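Local structure of beta-galactosidase/beta-glucuronidase (Faecalibacterium prausnitzii L2-6, 6MVF) at residues 503-508 / 543-548. The protein binds flavin mononucleotide and is a gut bacterial beta-glucuronidase of glycoside hydrolase family 2, perhaps with beta-galactosidase activity. Residues are numbered along the deposited sequence; the frame is centred on the assembly and turned at random.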
ATOM      1  N   LYS A 503     -21.373  27.330  35.344  1.00 38.91           N
ATOM      2  CA  LYS A 503     -22.204  26.189  35.708  1.00 36.76           C
ATOM      3  C   LYS A 503     -23.486  26.056  34.887  1.00 35.95           C
ATOM      4  O   LYS A 503     -24.312  25.197  35.217  1.00 37.74           O
ATOM      5  CB  LYS A 503     -22.542  26.190  37.200  1.00 39.11           C
ATOM      6  CG  LYS A 503     -21.328  25.911  38.073  1.00 38.40           C
ATOM      7  CD  LYS A 503     -20.726  24.569  37.725  1.00 41.58           C
ATOM      8  CE  LYS A 503     -19.680  24.169  38.738  1.00 38.25           C
ATOM      9  NZ  LYS A 503     -18.598  25.162  38.723  1.00 39.21           N
ATOM     10  N   ASP A 504     -23.672  26.826  33.804  1.00 24.16           N
ATOM     11  CA  ASP A 504     -24.669  26.382  32.831  1.00 25.94           C
ATOM     12  C   ASP A 504     -24.132  25.337  31.836  1.00 31.13           C
ATOM     13  O   ASP A 504     -24.929  24.775  31.073  1.00 26.26           O
ATOM     14  CB  ASP A 504     -25.301  27.580  32.088  1.00 26.27           C
ATOM     15  CG  ASP A 504     -24.370  28.249  31.057  1.00 38.52           C
ATOM     16  OD1 ASP A 504     -23.315  27.695  30.648  1.00 34.79           O
ATOM     17  OD2 ASP A 504     -24.721  29.380  30.641  1.00 36.83           O
ATOM     18  N   TYR A 505     -22.817  25.056  31.834  1.00 29.80           N
ATOM     19  CA  TYR A 505     -22.198  23.987  31.048  1.00 32.18           C
ATOM     20  C   TYR A 505     -22.264  24.229  29.539  1.00 35.51           C
ATOM     21  O   TYR A 505     -22.033  23.297  28.742  1.00 30.34           O
ATOM     22  CB  TYR A 505     -22.816  22.622  31.389  1.00 29.54           C
ATOM     23  CG  TYR A 505     -22.343  22.117  32.714  1.00 33.45           C
ATOM     24  CD1 TYR A 505     -22.914  22.586  33.901  1.00 32.48           C
ATOM     25  CD2 TYR A 505     -21.287  21.209  32.793  1.00 32.03           C
ATOM     26  CE1 TYR A 505     -22.461  22.149  35.134  1.00 30.93           C
ATOM     27  CE2 TYR A 505     -20.816  20.768  34.019  1.00 37.09           C
ATOM     28  CZ  TYR A 505     -21.412  21.237  35.190  1.00 37.94           C
ATOM     29  OH  TYR A 505     -20.955  20.793  36.408  1.00 34.59           O
ATOM     30  N   SER A 506     -22.564  25.459  29.128  1.00 32.47           N
ATOM     31  CA  SER A 506     -22.832  25.747  27.727  1.00 37.64           C
ATOM     32  C   SER A 506     -21.538  25.906  26.951  1.00 35.34           C
ATOM     33  O   SER A 506     -20.530  26.390  27.478  1.00 31.91           O
ATOM     34  CB  SER A 506     -23.653  27.026  27.565  1.00 35.60           C
ATOM     35  OG  SER A 506     -22.826  28.162  27.764  1.00 28.61           O
ATOM     36  N   GLU A 507     -21.598  25.507  25.677  1.00 30.47           N
ATOM     37  CA  GLU A 507     -20.483  25.688  24.755  1.00 32.25           C
ATOM     38  C   GLU A 507     -20.064  27.150  24.689  1.00 30.76           C
ATOM     39  O   GLU A 507     -18.883  27.459  24.523  1.00 30.43           O
ATOM     40  CB  GLU A 507     -20.879  25.169  23.362  1.00 27.50           C
ATOM     41  CG  GLU A 507     -19.739  25.094  22.367  1.00 28.59           C
ATOM     42  CD  GLU A 507     -20.101  24.478  20.998  1.00 34.18           C
ATOM     43  OE1 GLU A 507     -19.144  24.262  20.218  1.00 30.08           O
ATOM     44  OE2 GLU A 507     -21.304  24.215  20.697  1.00 30.17           O
ATOM     45  N   GLU A 508     -21.022  28.065  24.823  1.00 25.96           N
ATOM     46  CA  GLU A 508     -20.705  29.480  24.749  1.00 26.31           C
ATOM     47  C   GLU A 508     -19.853  29.916  25.934  1.00 27.53           C
ATOM     48  O   GLU A 508     -18.956  30.746  25.785  1.00 29.76           O
ATOM     49  CB  GLU A 508     -21.999  30.303  24.680  1.00 35.52           C
ATOM     50  CG  GLU A 508     -22.747  30.248  23.341  1.00 33.79           C
ATOM     51  CD  GLU A 508     -23.416  28.887  23.061  1.00 43.42           C
ATOM     52  OE1 GLU A 508     -23.807  28.212  24.041  1.00 41.23           O
ATOM     53  OE2 GLU A 508     -23.542  28.487  21.864  1.00 48.07           O
ATOM     54  N   ARG A 543     -17.417  10.898  37.696  1.00 34.62           N
ATOM     55  CA  ARG A 543     -18.048  12.188  37.409  1.00 34.93           C
ATOM     56  C   ARG A 543     -19.544  12.069  37.151  1.00 36.23           C
ATOM     57  O   ARG A 543     -20.003  11.154  36.464  1.00 37.05           O
ATOM     58  CB  ARG A 543     -17.417  12.851  36.186  1.00 36.57           C
ATOM     59  CG  ARG A 543     -16.058  13.442  36.427  1.00 39.17           C
ATOM     60  CD  ARG A 543     -16.173  14.846  36.928  1.00 39.89           C
ATOM     61  NE  ARG A 543     -14.846  15.396  37.123  1.00 38.90           N
ATOM     62  CZ  ARG A 543     -14.572  16.688  37.132  1.00 38.36           C
ATOM     63  NH1 ARG A 543     -15.546  17.574  36.938  1.00 39.31           N
ATOM     64  NH2 ARG A 543     -13.319  17.083  37.312  1.00 37.26           N
ATOM     65  N   SER A 544     -20.297  13.050  37.645  1.00 36.56           N
ATOM     66  CA  SER A 544     -21.700  13.200  37.263  1.00 34.48           C
ATOM     67  C   SER A 544     -22.068  14.666  37.431  1.00 32.56           C
ATOM     68  O   SER A 544     -22.159  15.151  38.559  1.00 38.22           O
ATOM     69  CB  SER A 544     -22.607  12.293  38.101  1.00 33.17           C
ATOM     70  OG  SER A 544     -23.972  12.447  37.733  1.00 41.12           O
ATOM     71  N   GLU A 545     -22.277  15.367  36.320  1.00 35.74           N
ATOM     72  CA  GLU A 545     -22.569  16.798  36.340  1.00 33.57           C
ATOM     73  C   GLU A 545     -22.824  17.279  34.918  1.00 35.96           C
ATOM     74  O   GLU A 545     -22.356  16.678  33.947  1.00 35.88           O
ATOM     75  CB  GLU A 545     -21.430  17.609  36.965  1.00 36.84           C
ATOM     76  CG  GLU A 545     -20.128  17.614  36.180  1.00 41.91           C
ATOM     77  CD  GLU A 545     -18.929  18.055  37.036  1.00 47.18           C
ATOM     78  OE1 GLU A 545     -18.349  17.189  37.725  1.00 47.26           O
ATOM     79  OE2 GLU A 545     -18.579  19.262  37.037  1.00 44.99           O
ATOM     80  N   GLY A 546     -23.563  18.380  34.811  1.00 31.92           N
ATOM     81  CA  GLY A 546     -23.918  18.917  33.515  1.00 32.33           C
ATOM     82  C   GLY A 546     -24.820  18.024  32.685  1.00 39.07           C
ATOM     83  O   GLY A 546     -24.923  18.223  31.473  1.00 40.11           O
ATOM     84  N   GLY A 547     -25.499  17.058  33.307  1.00 33.12           N
ATOM     85  CA  GLY A 547     -26.366  16.152  32.580  1.00 28.01           C
ATOM     86  C   GLY A 547     -25.644  15.034  31.863  1.00 32.72           C
ATOM     87  O   GLY A 547     -26.216  14.413  30.965  1.00 37.60           O
ATOM     88  N   VAL A 548     -24.391  14.772  32.216  1.00 32.36           N
ATOM     89  CA  VAL A 548     -23.586  13.721  31.612  1.00 28.87           C
ATOM     90  C   VAL A 548     -22.882  12.992  32.735  1.00 31.94           C
ATOM     91  O   VAL A 548     -22.389  13.625  33.674  1.00 37.88           O
ATOM     92  CB  VAL A 548     -22.551  14.288  30.616  1.00 33.77           C
ATOM     93  CG1 VAL A 548     -21.632  13.189  30.099  1.00 28.50           C
ATOM     94  CG2 VAL A 548     -23.247  15.025  29.468  1.00 34.17           C
TER
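Y505 lays one face of its ring on the backbone of G546. G546 CA sits 3.5 Å from the centroid of the Y505 ring, only 7° off the ring normal, a CH-pi contact. This is the tightly packed part, and both residues are buried. The lack of a side chain at G546 lets the ring come this close. The phenol then reaches past the glycine to E545. Y505 OH donates to E545 OE2 at 2.9 Å, on the anti side, somewhat out of the carboxylate plane. Ring and carboxylate planes stand 76° apart. E545 CG lies between its backbone N and carbonyl carbon (chi1 66°), and the extended chain beyond carries the carboxylate to the phenol. A leucine in place of Y505 would probably leave E545 OE2 without its phenol donor and G546 without a flat ring against it. E545 and G546 open a type I' turn that closes the hairpin of strands 543-545 and 548-549, in the TIM-barrel domain of this family 2 glycoside hydrolase. Just after Y505, S506 N-caps helix 507-522, and D504 OD1 accepts from S506 N at 2.8 Å in an Asx turn. E545 OE1 is held separately by R543 NH1 at 2.9 Å, a salt bridge. W458 meets the Y505 ring edge-to-face. The looser side is at exposed K503, whose NZ stays 6.1 Å from E545 OE2.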